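Local coordinates for protein epsin-1 (Saccharomyces cerevisiae, PDB 5LOZ) that binds membranes rich in phosphatidylinositol 3,5- and 4,5-bisphosphate, here seen as its ENTH domain, and is required for endocytosis and localization of actin, at residues Lys48-Lys53 against Ala61-Val66; Thr65-Leu70 against Lys114-Leu119. All coordinates share one frame; numbering follows the deposited sequence. Where two conformers were deposited one is given.

Contact 1 (Lys48-Lys53 against Ala61-Val66)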
ATOM      1  N   LYS A  48       3.748  -6.753   6.570  1.00 14.37           N
ATOM      2  CA  LYS A  48       3.088  -8.017   6.896  1.00 15.44           C
ATOM      3  C   LYS A  48       1.995  -8.401   5.904  1.00 13.78           C
ATOM      4  O   LYS A  48       1.909  -9.536   5.506  1.00 15.68           O
ATOM      5  CB  LYS A  48       2.515  -7.995   8.320  1.00 17.76           C
ATOM      6  CG  LYS A  48       3.598  -8.077   9.400  1.00 21.98           C
ATOM      7  CD  LYS A  48       3.103  -7.581  10.732  1.00 25.81           C
ATOM      8  CE  LYS A  48       4.166  -7.769  11.814  1.00 30.52           C
ATOM      9  NZ  LYS A  48       3.842  -6.899  12.979  1.00 33.01           N
ATOM     10  N   ARG A  49       1.157  -7.457   5.528  1.00 14.25           N
ATOM     11  CA  ARG A  49       0.029  -7.743   4.644  1.00 14.88           C
ATOM     12  C   ARG A  49       0.535  -8.186   3.255  1.00 16.98           C
ATOM     13  O   ARG A  49       0.037  -9.137   2.674  1.00 16.53           O
ATOM     14  CB  ARG A  49      -0.894  -6.522   4.507  1.00 13.38           C
ATOM     15  CG  ARG A  49      -1.683  -6.131   5.721  1.00 15.77           C
ATOM     16  CD  ARG A  49      -2.661  -7.184   6.131  1.00 16.36           C
ATOM     17  NE  ARG A  49      -3.789  -6.665   6.865  1.00 17.24           N
ATOM     18  CZ  ARG A  49      -4.523  -7.328   7.743  1.00 18.30           C
ATOM     19  NH1 ARG A  49      -4.228  -8.570   8.090  1.00 16.66           N
ATOM     20  NH2 ARG A  49      -5.557  -6.721   8.302  1.00 17.85           N
ATOM     21  N   LEU A  50       1.554  -7.479   2.758  1.00 16.82           N
ATOM     22  CA  LEU A  50       2.193  -7.761   1.465  1.00 18.10           C
ATOM     23  C   LEU A  50       2.763  -9.159   1.381  1.00 17.31           C
ATOM     24  O   LEU A  50       2.849  -9.745   0.312  1.00 18.12           O
ATOM     25  CB  LEU A  50       3.355  -6.769   1.241  1.00 18.72           C
ATOM     26  CG  LEU A  50       3.336  -5.725   0.146  1.00 21.74           C
ATOM     27  CD1 LEU A  50       1.989  -5.527  -0.397  1.00 13.21           C
ATOM     28  CD2 LEU A  50       4.095  -4.374   0.600  1.00 16.54           C
ATOM     29  N   ASN A  51       3.182  -9.668   2.525  1.00 18.95           N
ATOM     30  CA  ASN A  51       3.814 -10.957   2.634  1.00 19.02           C
ATOM     31  C   ASN A  51       2.849 -12.091   2.914  1.00 19.97           C
ATOM     32  O   ASN A  51       3.258 -13.232   3.053  1.00 19.77           O
ATOM     33  CB  ASN A  51       4.924 -10.925   3.707  1.00 17.22           C
ATOM     34  CG  ASN A  51       6.230 -10.324   3.184  1.00 20.56           C
ATOM     35  OD1 ASN A  51       7.006 -11.002   2.520  1.00 26.52           O
ATOM     36  ND2 ASN A  51       6.459  -9.042   3.471  1.00 15.96           N
ATOM     37  N   ASP A  52       1.553 -11.801   2.906  1.00 20.50           N
ATOM     38  CA  ASP A  52       0.542 -12.832   3.153  1.00 21.84           C
ATOM     39  C   ASP A  52       0.396 -13.852   2.025  1.00 23.41           C
ATOM     40  O   ASP A  52       0.796 -13.622   0.885  1.00 22.63           O
ATOM     41  CB  ASP A  52      -0.809 -12.205   3.420  1.00 23.69           C
ATOM     42  CG  ASP A  52      -1.408 -12.657   4.726  1.00 30.37           C
ATOM     43  OD1 ASP A  52      -1.374 -13.901   4.987  1.00 38.64           O
ATOM     44  OD2 ASP A  52      -1.905 -11.761   5.476  1.00 35.42           O
ATOM     45  N   LYS A  53      -0.221 -14.980   2.363  1.00 24.81           N
ATOM     46  CA  LYS A  53      -0.384 -16.081   1.418  0.60 24.66           C
ATOM     47  C   LYS A  53      -1.481 -15.796   0.384  1.00 23.86           C
ATOM     48  O   LYS A  53      -2.340 -14.950   0.597  1.00 24.81           O
ATOM     49  CB  LYS A  53      -0.619 -17.416   2.151  0.60 25.47           C
ATOM     50  CG  LYS A  53      -1.936 -17.547   2.900  0.60 27.66           C
ATOM     51  CD  LYS A  53      -1.937 -18.708   3.919  0.60 29.60           C
ATOM     52  CE  LYS A  53      -1.440 -20.036   3.337  0.60 31.21           C
ATOM     53  NZ  LYS A  53      -0.057 -20.399   3.821  0.60 30.52           N
ATOM     54  N   ALA A  61      -3.485  -6.902  -2.175  1.00 10.09           N
ATOM     55  CA  ALA A  61      -4.050  -5.874  -3.026  1.00 10.00           C
ATOM     56  C   ALA A  61      -4.261  -4.565  -2.272  1.00  9.91           C
ATOM     57  O   ALA A  61      -3.873  -3.505  -2.763  1.00  9.32           O
ATOM     58  CB  ALA A  61      -5.359  -6.353  -3.641  1.00  9.84           C
ATOM     59  N   LYS A  62      -4.886  -4.628  -1.095  1.00  7.68           N
ATOM     60  CA  LYS A  62      -5.271  -3.415  -0.382  1.00  9.67           C
ATOM     61  C   LYS A  62      -4.029  -2.687   0.203  1.00  9.55           C
ATOM     62  O   LYS A  62      -3.970  -1.464   0.198  1.00 10.34           O
ATOM     63  CB  LYS A  62      -6.286  -3.728   0.696  1.00  8.88           C
ATOM     64  CG  LYS A  62      -7.585  -4.292   0.150  1.00 10.45           C
ATOM     65  CD  LYS A  62      -8.498  -4.762   1.245  1.00 13.35           C
ATOM     66  CE  LYS A  62      -9.306  -3.622   1.853  1.00 11.56           C
ATOM     67  NZ  LYS A  62     -10.294  -4.129   2.861  1.00 14.36           N
ATOM     68  N   ALA A  63      -3.061  -3.457   0.663  1.00  9.01           N
ATOM     69  CA  ALA A  63      -1.796  -2.941   1.120  1.00  9.54           C
ATOM     70  C   ALA A  63      -1.129  -2.140  -0.012  1.00 10.27           C
ATOM     71  O   ALA A  63      -0.649  -1.019   0.206  1.00  8.57           O
ATOM     72  CB  ALA A  63      -0.890  -4.036   1.588  1.00  9.88           C
ATOM     73  N   LEU A  64      -1.164  -2.681  -1.226  1.00  9.88           N
ATOM     74  CA  LEU A  64      -0.584  -2.013  -2.381  1.00 11.23           C
ATOM     75  C   LEU A  64      -1.315  -0.757  -2.709  1.00 12.24           C
ATOM     76  O   LEU A  64      -0.687   0.254  -3.110  1.00  9.98           O
ATOM     77  CB  LEU A  64      -0.544  -2.960  -3.594  1.00 11.97           C
ATOM     78  CG  LEU A  64       0.446  -4.139  -3.565  1.00 11.32           C
ATOM     79  CD1 LEU A  64       0.146  -5.135  -4.713  1.00 10.22           C
ATOM     80  CD2 LEU A  64       1.924  -3.651  -3.638  1.00 10.64           C
ATOM     81  N   THR A  65      -2.636  -0.760  -2.544  1.00 10.99           N
ATOM     82  CA  THR A  65      -3.475   0.456  -2.714  1.00 11.83           C
ATOM     83  C   THR A  65      -3.128   1.535  -1.692  1.00 10.75           C
ATOM     84  O   THR A  65      -3.011   2.713  -2.035  1.00 10.04           O
ATOM     85  CB  THR A  65      -4.997   0.146  -2.608  1.00 13.49           C
ATOM     86  OG1 THR A  65      -5.330  -0.843  -3.589  1.00 14.82           O
ATOM     87  CG2 THR A  65      -5.832   1.359  -2.831  1.00 15.60           C
ATOM     88  N   VAL A  66      -2.962   1.123  -0.442  1.00  9.39           N
ATOM     89  CA  VAL A  66      -2.530   2.021   0.592  1.00 10.73           C
ATOM     90  C   VAL A  66      -1.146   2.581   0.250  1.00 11.47           C
ATOM     91  O   VAL A  66      -0.947   3.811   0.305  1.00 11.04           O
ATOM     92  CB  VAL A  66      -2.529   1.333   1.972  1.00 11.82           C
ATOM     93  CG1 VAL A  66      -1.951   2.222   3.014  1.00 12.67           C
ATOM     94  CG2 VAL A  66      -3.956   0.900   2.338  1.00 11.90           C
TER
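The guanidinium of Arg49 is held by two groups beyond this contact: NE bonds to Thr14 OG1, and NH2 bonds to the backbone O of Arg11. The root of the same side chain does the packing. Arg49 CB lies 3.8 Å from Ala63 CB. CG stands beside the backbone N (chi1 -69°) and the chain bends about its CB-CG bond, which carries the charged end away from helix 57-73 to its two acceptors. Ala63 is small enough for the backbones to come close, and its CA is 6.2 Å from Arg49 CA.

Leu50 meets the Ala63 methyl from another side, roughly at right angles to Arg49 CB. Its CD1 sits 3.8 Å from Ala63 CB and also reaches the tip of Leu64, with Leu50 CD1 to Leu64 CD2 at 3.7 Å. The two leucine side chains cross at about a right angle. The helix ends here, and Asn51 is the first residue to leave helical geometry. Next to it, Asp52 OD1 accepts the N-H of Lys53 at 3.1 Å through its anti lone pair, while OD2 bonds to His59 ND1 on the second helix. Two consecutive helices, 36-50 and 57-73, joined by a short connection and packed side by side, are typical of an alpha-alpha superhelix such as the ENTH domain.

Contact 2 (Thr65-Leu70 against Lys114-Leu119); sequences TVIDYL and KELTAL
The carboxylate of Asp68 is the flat group of this contact, and nothing in the two segments stacks on its faces. Leu119 CD2 approaches OD1 to 4.2 Å, along a line tilted about 30° out of the carboxylate plane. The other oxygen, OD2, forms a salt bridge with Arg72 one turn further along the same helix. Glu115 brings a second negative charge, with Asp68 OD1 to Glu115 OE1 at 5.8 Å; Arg72 probably offsets part of the repulsion.

The contact is helix-to-helix packing in the alpha-alpha superhelix of the ENTH domain. Segments 65-70 and 114-119, on helices 57-73 and 106-121, run in nearly the same direction, with 25° between them and their axes 10.1 Å apart at the closest. Leu116 fills the space between them as a knob in a hole. The hole is made by Leu64, Ile67, Asp68 and Ile71, two successive turns of one helix face.

Leu116 CG lies opposite the backbone N (chi1 -178°), which sends both methyls across to the other helix. Both face the branch methyl of Ile67 from one side: Leu116 CD2 is 3.7 Å from Ile67 CG2, and Leu116 CD1 is 4.0 Å from that same CG2. The two side chains cross at about a right angle. Ile67 also packs on Leu46 and Leu50 of helix 36-50, so it joins three helices. With an alanine at Leu116, both methyls are gone, and Ile67 CG2 would probably lose the apolar cover these methyls give and face a gap between the helices.

Leu119, one turn on, repeats the same rotamer and covers Ile71 and the side chain of Arg72. Over the backbone of helix 57-73, Leu116 CD1 rests 4.2 Å from Asp68 CA.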
ATOM      1  N   THR A  65      -2.636  -0.760  -2.544  1.00 10.99           N
ATOM      2  CA  THR A  65      -3.475   0.456  -2.714  1.00 11.83           C
ATOM      3  C   THR A  65      -3.128   1.535  -1.692  1.00 10.75           C
ATOM      4  O   THR A  65      -3.011   2.713  -2.035  1.00 10.04           O
ATOM      5  CB  THR A  65      -4.997   0.146  -2.608  1.00 13.49           C
ATOM      6  OG1 THR A  65      -5.330  -0.843  -3.589  1.00 14.82           O
ATOM      7  CG2 THR A  65      -5.832   1.359  -2.831  1.00 15.60           C
ATOM      8  N   VAL A  66      -2.962   1.123  -0.442  1.00  9.39           N
ATOM      9  CA  VAL A  66      -2.530   2.021   0.592  1.00 10.73           C
ATOM     10  C   VAL A  66      -1.146   2.581   0.250  1.00 11.47           C
ATOM     11  O   VAL A  66      -0.947   3.811   0.305  1.00 11.04           O
ATOM     12  CB  VAL A  66      -2.529   1.333   1.972  1.00 11.82           C
ATOM     13  CG1 VAL A  66      -1.951   2.222   3.014  1.00 12.67           C
ATOM     14  CG2 VAL A  66      -3.956   0.900   2.338  1.00 11.90           C
ATOM     15  N   ILE A  67      -0.193   1.702  -0.126  1.00 10.24           N
ATOM     16  CA  ILE A  67       1.160   2.190  -0.461  1.00  9.57           C
ATOM     17  C   ILE A  67       1.160   3.229  -1.609  1.00 10.00           C
ATOM     18  O   ILE A  67       1.877   4.233  -1.575  1.00 10.00           O
ATOM     19  CB  ILE A  67       2.147   1.061  -0.717  1.00 11.31           C
ATOM     20  CG1 ILE A  67       2.289   0.190   0.523  1.00 12.82           C
ATOM     21  CG2 ILE A  67       3.521   1.641  -1.177  1.00  7.46           C
ATOM     22  CD1 ILE A  67       3.042  -1.064   0.319  1.00 12.43           C
ATOM     23  N   ASP A  68       0.336   2.982  -2.631  1.00 11.38           N
ATOM     24  CA  ASP A  68       0.213   3.892  -3.764  1.00 11.38           C
ATOM     25  C   ASP A  68      -0.239   5.273  -3.286  1.00 11.57           C
ATOM     26  O   ASP A  68       0.355   6.295  -3.708  1.00 14.45           O
ATOM     27  CB  ASP A  68      -0.717   3.307  -4.815  1.00 12.89           C
ATOM     28  CG  ASP A  68      -1.146   4.325  -5.843  1.00 15.14           C
ATOM     29  OD1 ASP A  68      -0.322   4.581  -6.724  1.00 23.20           O
ATOM     30  OD2 ASP A  68      -2.259   4.922  -5.705  1.00 18.26           O
ATOM     31  N   TYR A  69      -1.270   5.323  -2.438  1.00 11.37           N
ATOM     32  CA  TYR A  69      -1.793   6.576  -1.931  1.00 10.59           C
ATOM     33  C   TYR A  69      -0.732   7.302  -1.076  1.00 10.87           C
ATOM     34  O   TYR A  69      -0.588   8.524  -1.133  1.00 10.28           O
ATOM     35  CB  TYR A  69      -3.035   6.363  -1.107  1.00 12.02           C
ATOM     36  CG  TYR A  69      -3.872   7.605  -0.923  1.00 15.18           C
ATOM     37  CD1 TYR A  69      -4.792   7.989  -1.881  1.00 17.67           C
ATOM     38  CD2 TYR A  69      -3.749   8.396   0.206  1.00 15.48           C
ATOM     39  CE1 TYR A  69      -5.579   9.110  -1.730  1.00 19.38           C
ATOM     40  CE2 TYR A  69      -4.540   9.540   0.374  1.00 17.09           C
ATOM     41  CZ  TYR A  69      -5.454   9.893  -0.612  1.00 18.38           C
ATOM     42  OH  TYR A  69      -6.275  10.999  -0.533  1.00 23.43           O
ATOM     43  N   LEU A  70       0.008   6.525  -0.291  1.00  8.67           N
ATOM     44  CA  LEU A  70       0.979   7.057   0.618  1.00  9.55           C
ATOM     45  C   LEU A  70       2.135   7.751  -0.108  1.00 10.44           C
ATOM     46  O   LEU A  70       2.624   8.776   0.355  1.00  9.11           O
ATOM     47  CB  LEU A  70       1.540   5.951   1.514  1.00  6.98           C
ATOM     48  CG  LEU A  70       0.691   5.446   2.675  1.00  9.08           C
ATOM     49  CD1 LEU A  70       1.439   4.435   3.545  1.00  8.14           C
ATOM     50  CD2 LEU A  70       0.212   6.641   3.519  1.00 11.90           C
ATOM     51  N   LYS A 114       2.481  -3.449 -10.518  1.00 12.11           N
ATOM     52  CA  LYS A 114       3.121  -2.913 -11.745  1.00 10.62           C
ATOM     53  C   LYS A 114       2.956  -1.389 -11.783  1.00 12.37           C
ATOM     54  O   LYS A 114       3.890  -0.683 -12.198  1.00  7.48           O
ATOM     55  CB  LYS A 114       2.538  -3.530 -12.993  1.00 11.38           C
ATOM     56  CG  LYS A 114       2.940  -4.986 -13.229  1.00 14.11           C
ATOM     57  CD  LYS A 114       2.204  -5.569 -14.395  1.00 16.70           C
ATOM     58  CE  LYS A 114       2.224  -7.098 -14.398  1.00 21.78           C
ATOM     59  NZ  LYS A 114       1.545  -7.731 -15.623  1.00 21.14           N
ATOM     60  N   GLU A 115       1.796  -0.865 -11.349  1.00 12.90           N
ATOM     61  CA  GLU A 115       1.598   0.574 -11.271  1.00 14.24           C
ATOM     62  C   GLU A 115       2.546   1.219 -10.296  1.00 13.91           C
ATOM     63  O   GLU A 115       3.156   2.272 -10.574  1.00 13.48           O
ATOM     64  CB  GLU A 115       0.148   0.910 -10.877  1.00 14.08           C
ATOM     65  CG  GLU A 115      -0.844   0.667 -11.979  1.00 20.10           C
ATOM     66  CD  GLU A 115      -2.279   0.926 -11.547  1.00 28.02           C
ATOM     67  OE1 GLU A 115      -2.618   0.678 -10.347  1.00 30.84           O
ATOM     68  OE2 GLU A 115      -3.065   1.359 -12.410  1.00 30.17           O
ATOM     69  N   LEU A 116       2.706   0.593  -9.148  1.00 13.66           N
ATOM     70  CA  LEU A 116       3.529   1.178  -8.068  1.00 13.68           C
ATOM     71  C   LEU A 116       4.996   1.244  -8.477  1.00 14.77           C
ATOM     72  O   LEU A 116       5.630   2.304  -8.346  1.00 10.53           O
ATOM     73  CB  LEU A 116       3.314   0.403  -6.778  1.00 14.29           C
ATOM     74  CG  LEU A 116       3.975   0.785  -5.486  1.00 18.16           C
ATOM     75  CD1 LEU A 116       3.813   2.273  -5.156  1.00 15.01           C
ATOM     76  CD2 LEU A 116       3.357  -0.171  -4.396  1.00 16.80           C
ATOM     77  N   THR A 117       5.518   0.153  -9.033  1.00 14.05           N
ATOM     78  CA  THR A 117       6.897   0.126  -9.503  1.00 15.75           C
ATOM     79  C   THR A 117       7.163   1.016 -10.704  1.00 14.22           C
ATOM     80  O   THR A 117       8.235   1.665 -10.797  1.00 14.92           O
ATOM     81  CB  THR A 117       7.387  -1.337  -9.819  1.00 16.01           C
ATOM     82  OG1 THR A 117       6.628  -1.883 -10.891  1.00 16.15           O
ATOM     83  CG2 THR A 117       7.230  -2.241  -8.593  1.00 19.18           C
ATOM     84  N   ALA A 118       6.203   1.104 -11.622  1.00 12.95           N
ATOM     85  CA  ALA A 118       6.299   2.046 -12.720  1.00 13.17           C
ATOM     86  C   ALA A 118       6.371   3.493 -12.183  1.00 13.29           C
ATOM     87  O   ALA A 118       7.226   4.310 -12.648  1.00 11.72           O
ATOM     88  CB  ALA A 118       5.139   1.913 -13.697  1.00 10.55           C
ATOM     89  N   LEU A 119       5.495   3.832 -11.228  1.00 12.31           N
ATOM     90  CA  LEU A 119       5.503   5.143 -10.649  1.00 11.51           C
ATOM     91  C   LEU A 119       6.825   5.447  -9.924  1.00 12.71           C
ATOM     92  O   LEU A 119       7.355   6.568 -10.024  1.00 11.72           O
ATOM     93  CB  LEU A 119       4.323   5.351  -9.720  1.00 12.88           C
ATOM     94  CG  LEU A 119       4.175   6.730  -9.061  1.00 14.05           C
ATOM     95  CD1 LEU A 119       4.128   7.864 -10.148  1.00 14.72           C
ATOM     96  CD2 LEU A 119       2.889   6.820  -8.142  1.00  8.96           C
TER

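Contacts 1 and 2 use adjoining parts of helix 57-73 and share Thr65 and Val66. Their centres are 11 Å apart, and both lie near the centre of the chain. They form one continuous apolar core. Leu50 CD2 of contact 1 touches Ile67 CD1 of contact 2 at 3.5 Å. Leu64 CD2 then meets Leu116 CD2 at 3.8 Å, which ties the first contact to helix 106-121. Helix 57-73 is thus shared by both contacts, packing on helix 36-50 in contact 1 and on helix 106-121 in contact 2. Both contacts are structural packing of the ENTH domain, with no bound ligand taking part.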